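Local coordinates for protein LRIM1 (PDB 3O53), which forms, as the full-length protein, a heterodimeric complex with APL1C that regulates complement-like immunity in Anopheles gambiae, this piece being its leucine-rich repeat domain, at residues L85-N90 with E102-A107; T217-R222 with Q237-F242; R143-Y148 with S168-H173. One frame throughout, in Å; residues are numbered along the deposited sequence.

Contact 1. Residues L85-N90 with E102-A107. With NAG (2-acetamido-2-deoxy-beta-D-glucopyranose), chain C.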
# COMPACT_ATOMS: atom_id res chain seq x y z
N LEU A 85 1.21 5.92 15.62
CA LEU A 85 2.56 5.42 15.82
C LEU A 85 3.37 5.71 14.58
O LEU A 85 2.97 5.34 13.48
CB LEU A 85 2.53 3.90 16.06
CG LEU A 85 3.89 3.22 16.20
CD1 LEU A 85 4.63 3.75 17.43
CD2 LEU A 85 3.71 1.72 16.29
N ASP A 86 4.51 6.37 14.74
CA ASP A 86 5.39 6.62 13.61
C ASP A 86 6.77 6.03 13.88
O ASP A 86 7.49 6.50 14.75
CB ASP A 86 5.49 8.13 13.37
CG ASP A 86 6.33 8.48 12.14
OD1 ASP A 86 7.11 7.63 11.67
OD2 ASP A 86 6.21 9.62 11.65
N LEU A 87 7.14 5.00 13.14
CA LEU A 87 8.50 4.46 13.24
C LEU A 87 9.19 4.49 11.88
O LEU A 87 10.08 3.68 11.62
CB LEU A 87 8.49 3.03 13.78
CG LEU A 87 7.78 1.99 12.92
CD1 LEU A 87 8.49 0.65 12.98
CD2 LEU A 87 6.33 1.88 13.37
N ASN A 88 8.79 5.42 11.03
CA ASN A 88 9.46 5.65 9.76
C ASN A 88 10.97 5.68 9.96
O ASN A 88 11.47 6.26 10.92
CB ASN A 88 9.03 6.99 9.14
CG ASN A 88 7.64 6.95 8.53
OD1 ASN A 88 7.04 5.89 8.36
ND2 ASN A 88 7.12 8.13 8.17
N ASN A 89 11.69 5.06 9.03
CA ASN A 89 13.15 5.11 9.00
C ASN A 89 13.77 4.46 10.23
O ASN A 89 14.43 5.12 11.04
CB ASN A 89 13.62 6.55 8.83
CG ASN A 89 13.08 7.17 7.56
OD1 ASN A 89 13.34 6.69 6.46
ND2 ASN A 89 12.30 8.23 7.71
N ASN A 90 13.53 3.16 10.35
CA ASN A 90 14.21 2.32 11.33
C ASN A 90 14.56 1.01 10.64
O ASN A 90 14.60 0.95 9.41
CB ASN A 90 13.34 2.09 12.56
CG ASN A 90 13.38 3.25 13.52
OD1 ASN A 90 14.30 3.38 14.33
ND2 ASN A 90 12.38 4.12 13.44
N GLU A 102 -4.97 3.99 14.83
CA GLU A 102 -5.73 4.59 13.74
C GLU A 102 -4.78 4.94 12.60
O GLU A 102 -5.16 4.86 11.44
CB GLU A 102 -6.45 5.86 14.22
CG GLU A 102 -7.41 5.64 15.38
CD GLU A 102 -8.07 6.93 15.89
OE1 GLU A 102 -7.55 8.03 15.60
OE2 GLU A 102 -9.10 6.83 16.59
N THR A 103 -3.55 5.32 12.94
CA THR A 103 -2.58 5.73 11.94
C THR A 103 -1.23 5.12 12.22
O THR A 103 -0.67 5.30 13.30
CB THR A 103 -2.43 7.27 11.90
OG1 THR A 103 -3.68 7.86 11.54
CG2 THR A 103 -1.37 7.68 10.88
N LEU A 104 -0.70 4.39 11.25
CA LEU A 104 0.54 3.64 11.44
C LEU A 104 1.52 4.03 10.33
O LEU A 104 1.34 3.67 9.17
CB LEU A 104 0.26 2.14 11.39
CG LEU A 104 1.45 1.20 11.64
CD1 LEU A 104 2.03 1.49 13.00
CD2 LEU A 104 1.02 -0.26 11.54
N HIS A 105 2.53 4.80 10.70
CA HIS A 105 3.58 5.18 9.78
C HIS A 105 4.78 4.29 10.02
O HIS A 105 5.39 4.36 11.08
CB HIS A 105 3.99 6.63 10.02
CG HIS A 105 3.00 7.63 9.51
ND1 HIS A 105 2.90 7.94 8.17
CD2 HIS A 105 2.07 8.38 10.14
CE1 HIS A 105 1.95 8.85 8.01
NE2 HIS A 105 1.43 9.12 9.19
N ALA A 106 5.12 3.46 9.06
CA ALA A 106 6.23 2.53 9.25
C ALA A 106 6.94 2.26 7.93
O ALA A 106 7.32 1.13 7.63
CB ALA A 106 5.73 1.23 9.86
N ALA A 107 7.12 3.32 7.15
CA ALA A 107 7.84 3.23 5.89
C ALA A 107 9.33 3.11 6.17
O ALA A 107 9.82 3.54 7.22
CB ALA A 107 7.55 4.49 5.03
C1 NAG C . 7.74 12.21 13.84
C2 NAG C . 6.64 12.97 13.13
C3 NAG C . 7.11 13.39 11.75
C4 NAG C . 8.45 14.11 11.83
C5 NAG C . 9.46 13.29 12.61
C6 NAG C . 10.76 14.07 12.78
C7 NAG C . 4.31 12.34 13.50
C8 NAG C . 3.28 11.30 13.21
N2 NAG C . 5.50 12.10 12.97
O3 NAG C . 6.12 14.19 11.15
O4 NAG C . 8.93 14.29 10.52
O5 NAG C . 8.94 12.97 13.88
O6 NAG C . 10.50 15.23 13.53
O7 NAG C . 4.04 13.33 14.18
O HOH W 1 4.97 6.88 6.53
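Leu85 and Leu104 lie side by side on the inner face of two parallel strands, CD2 of Leu85 touching CD1 of Leu104 at 3.7 Å. Beyond them CD2 of Leu87 lies 3.6 Å from Ala106 CB, and Val97, Leu95 and Val92 of strand 91-97 continue this tightly packed side. Backbone bonds alternate across the strands, Leu85 N to Thr103 O, His105 N to Leu85 O and Leu87 N to His105 O. The other face is polar and looser. Asp86 CG lies 3.7 Å from His105 CB, carboxylate and ring planes 36° apart, and the ring stacks on Tyr126. A water bridges His105 ND1, in the ring plane at 2.8 Å, to Asn88 OD1 at 2.9 Å. Asp86 OD2 accepts from N2 of the N-acetylglucosamine of the glycan N-linked to Asn64 at 2.9 Å, while its OD1 closes an Asx turn onto Asn88 N. Where the strands end, Asn88 OD1 takes the N-H of Ala107 at 2.8 Å, tilted 28° from the amide carbonyl plane, and Asn89 N donates to Ala107 O. Inward leucines and inward-turned asparagines, here Asn90 with ND2 on Leu87 O, are the signature of the leucine-rich repeat solenoid.

Contact 2. Residues T217-R222 with Q237-F242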
# COMPACT_ATOMS: atom_id res chain seq x y z
N THR A 217 -11.95 6.19 -9.01
CA THR A 217 -11.71 7.44 -9.71
C THR A 217 -10.38 7.39 -10.44
O THR A 217 -10.22 7.95 -11.51
CB THR A 217 -11.68 8.60 -8.70
OG1 THR A 217 -12.93 8.67 -8.02
CG2 THR A 217 -11.40 9.93 -9.39
N TRP A 218 -9.42 6.68 -9.85
CA TRP A 218 -8.04 6.71 -10.33
C TRP A 218 -7.54 5.27 -10.33
O TRP A 218 -7.62 4.59 -9.31
CB TRP A 218 -7.21 7.57 -9.38
CG TRP A 218 -5.82 7.97 -9.81
CD1 TRP A 218 -5.41 9.22 -10.20
CD2 TRP A 218 -4.64 7.15 -9.81
NE1 TRP A 218 -4.06 9.21 -10.47
CE2 TRP A 218 -3.56 7.96 -10.24
CE3 TRP A 218 -4.39 5.80 -9.51
CZ2 TRP A 218 -2.26 7.46 -10.37
CZ3 TRP A 218 -3.10 5.31 -9.64
CH2 TRP A 218 -2.05 6.14 -10.07
N ILE A 219 -7.06 4.79 -11.48
CA ILE A 219 -6.45 3.47 -11.53
C ILE A 219 -5.28 3.48 -12.50
O ILE A 219 -5.35 4.07 -13.57
CB ILE A 219 -7.46 2.38 -11.94
CG1 ILE A 219 -6.77 1.01 -11.98
CG2 ILE A 219 -8.07 2.68 -13.30
CD1 ILE A 219 -7.72 -0.13 -12.23
N SER A 220 -4.20 2.80 -12.12
CA SER A 220 -3.05 2.64 -13.01
C SER A 220 -2.53 1.21 -13.01
O SER A 220 -2.30 0.61 -11.96
CB SER A 220 -1.91 3.57 -12.60
OG SER A 220 -0.82 3.42 -13.48
N LEU A 221 -2.39 0.66 -14.20
CA LEU A 221 -1.63 -0.56 -14.40
C LEU A 221 -0.48 -0.25 -15.35
O LEU A 221 -0.04 -1.10 -16.12
CB LEU A 221 -2.53 -1.68 -14.94
CG LEU A 221 -3.36 -2.44 -13.90
CD1 LEU A 221 -4.50 -1.57 -13.38
CD2 LEU A 221 -3.91 -3.74 -14.48
N ARG A 222 0.01 0.99 -15.30
CA ARG A 222 1.10 1.40 -16.17
C ARG A 222 2.33 0.52 -15.97
O ARG A 222 2.61 0.10 -14.85
CB ARG A 222 1.49 2.86 -15.91
CG ARG A 222 2.70 3.32 -16.70
CD ARG A 222 3.25 4.63 -16.17
NE ARG A 222 4.25 5.22 -17.04
CZ ARG A 222 5.02 6.24 -16.69
NH1 ARG A 222 4.90 6.78 -15.48
NH2 ARG A 222 5.91 6.74 -17.54
N GLN A 237 -18.89 6.18 -14.01
CA GLN A 237 -18.68 7.58 -14.37
C GLN A 237 -17.73 8.29 -13.41
O GLN A 237 -17.33 9.42 -13.66
CB GLN A 237 -20.01 8.33 -14.42
CG GLN A 237 -20.59 8.47 -15.82
CD GLN A 237 -21.54 9.64 -15.94
OE1 GLN A 237 -21.63 10.48 -15.04
NE2 GLN A 237 -22.25 9.71 -17.05
N ASN A 238 -17.40 7.64 -12.30
CA ASN A 238 -16.45 8.18 -11.34
C ASN A 238 -15.05 8.28 -11.93
O ASN A 238 -14.24 9.10 -11.51
CB ASN A 238 -16.38 7.31 -10.09
CG ASN A 238 -17.63 7.39 -9.26
OD1 ASN A 238 -18.36 8.38 -9.32
ND2 ASN A 238 -17.89 6.36 -8.47
N LEU A 239 -14.76 7.40 -12.88
CA LEU A 239 -13.41 7.27 -13.41
C LEU A 239 -12.92 8.57 -14.05
O LEU A 239 -13.55 9.09 -14.96
CB LEU A 239 -13.40 6.13 -14.44
CG LEU A 239 -12.04 5.70 -14.98
CD1 LEU A 239 -11.26 4.92 -13.92
CD2 LEU A 239 -12.22 4.86 -16.24
N GLU A 240 -11.80 9.10 -13.56
CA GLU A 240 -11.20 10.32 -14.11
C GLU A 240 -9.75 10.10 -14.57
O GLU A 240 -9.19 10.92 -15.29
CB GLU A 240 -11.19 11.43 -13.06
CG GLU A 240 -12.55 11.74 -12.46
CD GLU A 240 -12.45 12.76 -11.33
OE1 GLU A 240 -11.32 13.15 -10.97
OE2 GLU A 240 -13.51 13.17 -10.80
N HIS A 241 -9.13 9.00 -14.14
CA HIS A 241 -7.72 8.76 -14.44
C HIS A 241 -7.54 7.27 -14.68
O HIS A 241 -7.86 6.44 -13.82
CB HIS A 241 -6.84 9.26 -13.28
CG HIS A 241 -5.37 8.99 -13.46
ND1 HIS A 241 -4.46 9.98 -13.74
CD2 HIS A 241 -4.66 7.84 -13.37
CE1 HIS A 241 -3.25 9.46 -13.83
NE2 HIS A 241 -3.34 8.16 -13.62
N PHE A 242 -7.07 6.92 -15.87
CA PHE A 242 -7.01 5.54 -16.30
C PHE A 242 -5.73 5.38 -17.10
O PHE A 242 -5.62 5.87 -18.22
CB PHE A 242 -8.25 5.23 -17.16
CG PHE A 242 -8.40 3.78 -17.54
CD1 PHE A 242 -9.03 2.89 -16.70
CD2 PHE A 242 -7.94 3.33 -18.77
CE1 PHE A 242 -9.18 1.56 -17.07
CE2 PHE A 242 -8.09 2.01 -19.15
CZ PHE A 242 -8.71 1.12 -18.31
O HOH W 2 -14.85 10.84 -9.61
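Thr217 and Ile219 join the backbone of 237-242 in parallel pairing, with Trp218 beside His241 and Ile219 beside Phe242. Thr217 O accepts two N-H groups, from Glu240 at 2.8 Å on an in-plane lone pair and from His241 at 3.0 Å, a more bent bond with 139° at the hydrogen. Ile219 N then donates to His241 O. The doubly gripped carbonyl marks where the incoming loop settles into strand 241-243.

On one face of the strands Trp218 and His241 point the same way, both with CG anti to the backbone N, and their rings form an offset stack. The five-membered ring of the indole and the imidazole have centroids 3.6 Å apart and planes only 6° from parallel. Trp218 NE1 sits over the centre of the imidazole, whereas His241 CD2 lies over the indole toward its rim. His241 ND1 is hydrogen-bonded to Lys274 of helix 262-276, which probably helps to hold the ring in this rotation.

These are successive turns of the leucine-rich repeat solenoid near its C-terminal end: Trp218 and His241 stand on one surface of the sheet, while Ile219 and Phe242 point into the interior, where Leu239 joins them. There Ile219 CG2 meets Phe242 CD1 at 3.5 Å and Leu239 CD1 at 3.9 Å. Val264 of helix 262-276 packs on both Leu239 and Phe242, so the helix covers the outermost strand, 241-243.

At the loop end the chemistry turns polar. Thr217 CG2 runs alongside the extended side chain of Glu240, 3.6 Å from OE1. A water gives hydrogen bonds to Asn238 O at 2.6 Å and Glu240 OE2, and accepts a weak one from Thr217 OG1.

Contact 3. Residues R143-Y148 with S168-H173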
# COMPACT_ATOMS: atom_id res chain seq x y z
N ARG A 143 -5.81 -6.12 8.36
CA ARG A 143 -6.53 -6.06 7.09
C ARG A 143 -8.02 -5.76 7.27
O ARG A 143 -8.79 -5.85 6.32
CB ARG A 143 -6.31 -7.37 6.29
CG ARG A 143 -4.89 -7.47 5.72
CD ARG A 143 -4.63 -8.75 4.95
NE ARG A 143 -4.23 -9.85 5.84
CZ ARG A 143 -4.88 -11.00 5.96
NH1 ARG A 143 -5.98 -11.24 5.25
NH2 ARG A 143 -4.43 -11.93 6.79
N SER A 144 -8.40 -5.36 8.48
CA SER A 144 -9.80 -5.02 8.78
C SER A 144 -10.00 -3.52 8.92
O SER A 144 -9.29 -2.85 9.66
CB SER A 144 -10.27 -5.68 10.08
OG SER A 144 -10.03 -7.08 10.08
N ARG A 145 -11.01 -3.01 8.21
CA ARG A 145 -11.43 -1.61 8.33
C ARG A 145 -10.30 -0.66 7.98
O ARG A 145 -10.21 0.46 8.49
CB ARG A 145 -11.98 -1.34 9.74
CG ARG A 145 -13.19 -2.21 10.09
CD ARG A 145 -13.90 -1.75 11.35
NE ARG A 145 -14.22 -0.32 11.30
CZ ARG A 145 -15.19 0.21 10.57
NH1 ARG A 145 -15.96 -0.56 9.81
NH2 ARG A 145 -15.39 1.52 10.59
N VAL A 146 -9.44 -1.11 7.08
CA VAL A 146 -8.41 -0.27 6.52
C VAL A 146 -9.02 0.76 5.56
O VAL A 146 -9.87 0.45 4.73
CB VAL A 146 -7.36 -1.10 5.77
CG1 VAL A 146 -6.26 -0.21 5.23
CG2 VAL A 146 -6.79 -2.17 6.69
N GLN A 147 -8.57 2.00 5.67
CA GLN A 147 -9.06 3.06 4.82
C GLN A 147 -8.00 3.40 3.78
O GLN A 147 -8.29 3.55 2.61
CB GLN A 147 -9.37 4.29 5.68
CG GLN A 147 -9.90 5.48 4.89
CD GLN A 147 -10.54 6.54 5.78
OE1 GLN A 147 -9.98 6.93 6.80
NE2 GLN A 147 -11.72 6.99 5.40
N TYR A 148 -6.75 3.50 4.22
CA TYR A 148 -5.64 3.83 3.34
C TYR A 148 -4.56 2.77 3.53
O TYR A 148 -4.14 2.51 4.65
CB TYR A 148 -5.12 5.22 3.70
CG TYR A 148 -3.97 5.69 2.86
CD1 TYR A 148 -4.16 6.57 1.80
CD2 TYR A 148 -2.68 5.26 3.12
CE1 TYR A 148 -3.10 7.01 1.03
CE2 TYR A 148 -1.61 5.68 2.36
CZ TYR A 148 -1.82 6.55 1.32
OH TYR A 148 -0.75 6.96 0.57
N SER A 168 -13.83 -4.21 2.92
CA SER A 168 -14.62 -4.00 1.71
C SER A 168 -15.37 -2.66 1.77
O SER A 168 -15.56 -2.01 0.75
CB SER A 168 -15.62 -5.14 1.52
OG SER A 168 -16.47 -5.26 2.64
N ASP A 169 -15.77 -2.25 2.96
CA ASP A 169 -16.62 -1.07 3.11
C ASP A 169 -15.85 0.19 3.51
O ASP A 169 -16.42 1.28 3.52
CB ASP A 169 -17.70 -1.35 4.15
CG ASP A 169 -18.67 -2.43 3.71
OD1 ASP A 169 -18.76 -2.69 2.49
OD2 ASP A 169 -19.33 -3.03 4.59
N THR A 170 -14.56 0.04 3.80
CA THR A 170 -13.76 1.15 4.30
C THR A 170 -12.62 1.58 3.38
O THR A 170 -12.18 2.73 3.41
CB THR A 170 -13.14 0.80 5.67
OG1 THR A 170 -12.34 -0.37 5.53
CG2 THR A 170 -14.23 0.57 6.71
N LEU A 171 -12.12 0.66 2.56
CA LEU A 171 -10.90 0.91 1.81
C LEU A 171 -11.14 1.98 0.75
O LEU A 171 -12.03 1.86 -0.07
CB LEU A 171 -10.37 -0.37 1.17
CG LEU A 171 -8.93 -0.31 0.63
CD1 LEU A 171 -7.93 -0.05 1.75
CD2 LEU A 171 -8.55 -1.57 -0.14
N GLU A 172 -10.32 3.03 0.79
CA GLU A 172 -10.42 4.13 -0.16
C GLU A 172 -9.21 4.21 -1.08
O GLU A 172 -9.33 4.58 -2.24
CB GLU A 172 -10.58 5.45 0.60
CG GLU A 172 -11.88 5.51 1.39
CD GLU A 172 -12.08 6.81 2.16
OE1 GLU A 172 -11.17 7.66 2.15
OE2 GLU A 172 -13.16 6.97 2.76
N HIS A 173 -8.03 3.86 -0.57
CA HIS A 173 -6.82 3.94 -1.36
C HIS A 173 -5.97 2.69 -1.16
O HIS A 173 -5.66 2.32 -0.03
CB HIS A 173 -6.00 5.18 -0.98
CG HIS A 173 -6.74 6.47 -1.13
ND1 HIS A 173 -6.92 7.10 -2.35
CD2 HIS A 173 -7.36 7.27 -0.22
CE1 HIS A 173 -7.60 8.22 -2.18
NE2 HIS A 173 -7.88 8.34 -0.90
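Gln147 and Glu172 lie side by side and point the same way, amide and carboxylate planes 56° apart. Gln147 has CG anti to the backbone N and the chain extended beyond it, which carries the amide alongside Glu172, and NE2 donates to Glu172 OE2 at 3.0 Å. The acceptor is close to the Gln147 amide plane, but the N-H reaches OE2 from above the carboxylate plane. Lys194 makes a long, weak ion pair with the same oxygen.

Next to them Tyr148 and His173 cross obliquely, their ring planes 54° apart. Tyr148 CD1 comes closest, 3.6 Å from His173 CB, with the imidazole CD2 and CG just beyond. His173 ND1 is hydrogen-bonded to Thr195 on the following strand, while the Tyr148 ring meets Tyr126 on the preceding one.

Thr170 faces the other segment with both branches. Its OG1 lies between the backbone N and the carbonyl carbon and donates to Val146 O at 2.7 Å, standing 52° out of the carbonyl plane. CG2 packs over one face of the Arg145 guanidinium, offset toward NH1 at 3.7 Å; the two side chains cross at about a right angle. Val146 CG1 and Leu171 CD1 run alongside each other at 3.9 Å on the interior side.

Beneath the side chains Gln147 O accepts both Glu172 N, at 2.8 Å on a lone pair, and His173 N, at 3.2 Å. Neighbouring turns of the leucine-rich repeat are thus joined where strand 173-175 begins. The Gln147 N-H, with the weak ion pair to Lys194, would be expected to stabilise the carboxylate of Glu172.

All three contacts join neighbouring turns of one leucine-rich repeat solenoid, in the order 1, 3, 2, contact 3 mainly at the loop leading into strand 173-175. The centre of contact 3 is about 18 Å from that of each of the others, nearest atoms about 7 Å away. Contacts 1 and 2 lie on opposite sides of the chain's centre, 28 Å apart between centres. Tyr126, on the strand between contacts 1 and 3, meets His105 of one and Tyr148 of the other. The Asn64-linked glycan borders contact 1 through Asp86; the Tyr148 side chain of contact 3 is about 13 Å from a bound N-acetylglucosamine. Lys194 touches both 168-173 and 217-222, connecting contacts 3 and 2.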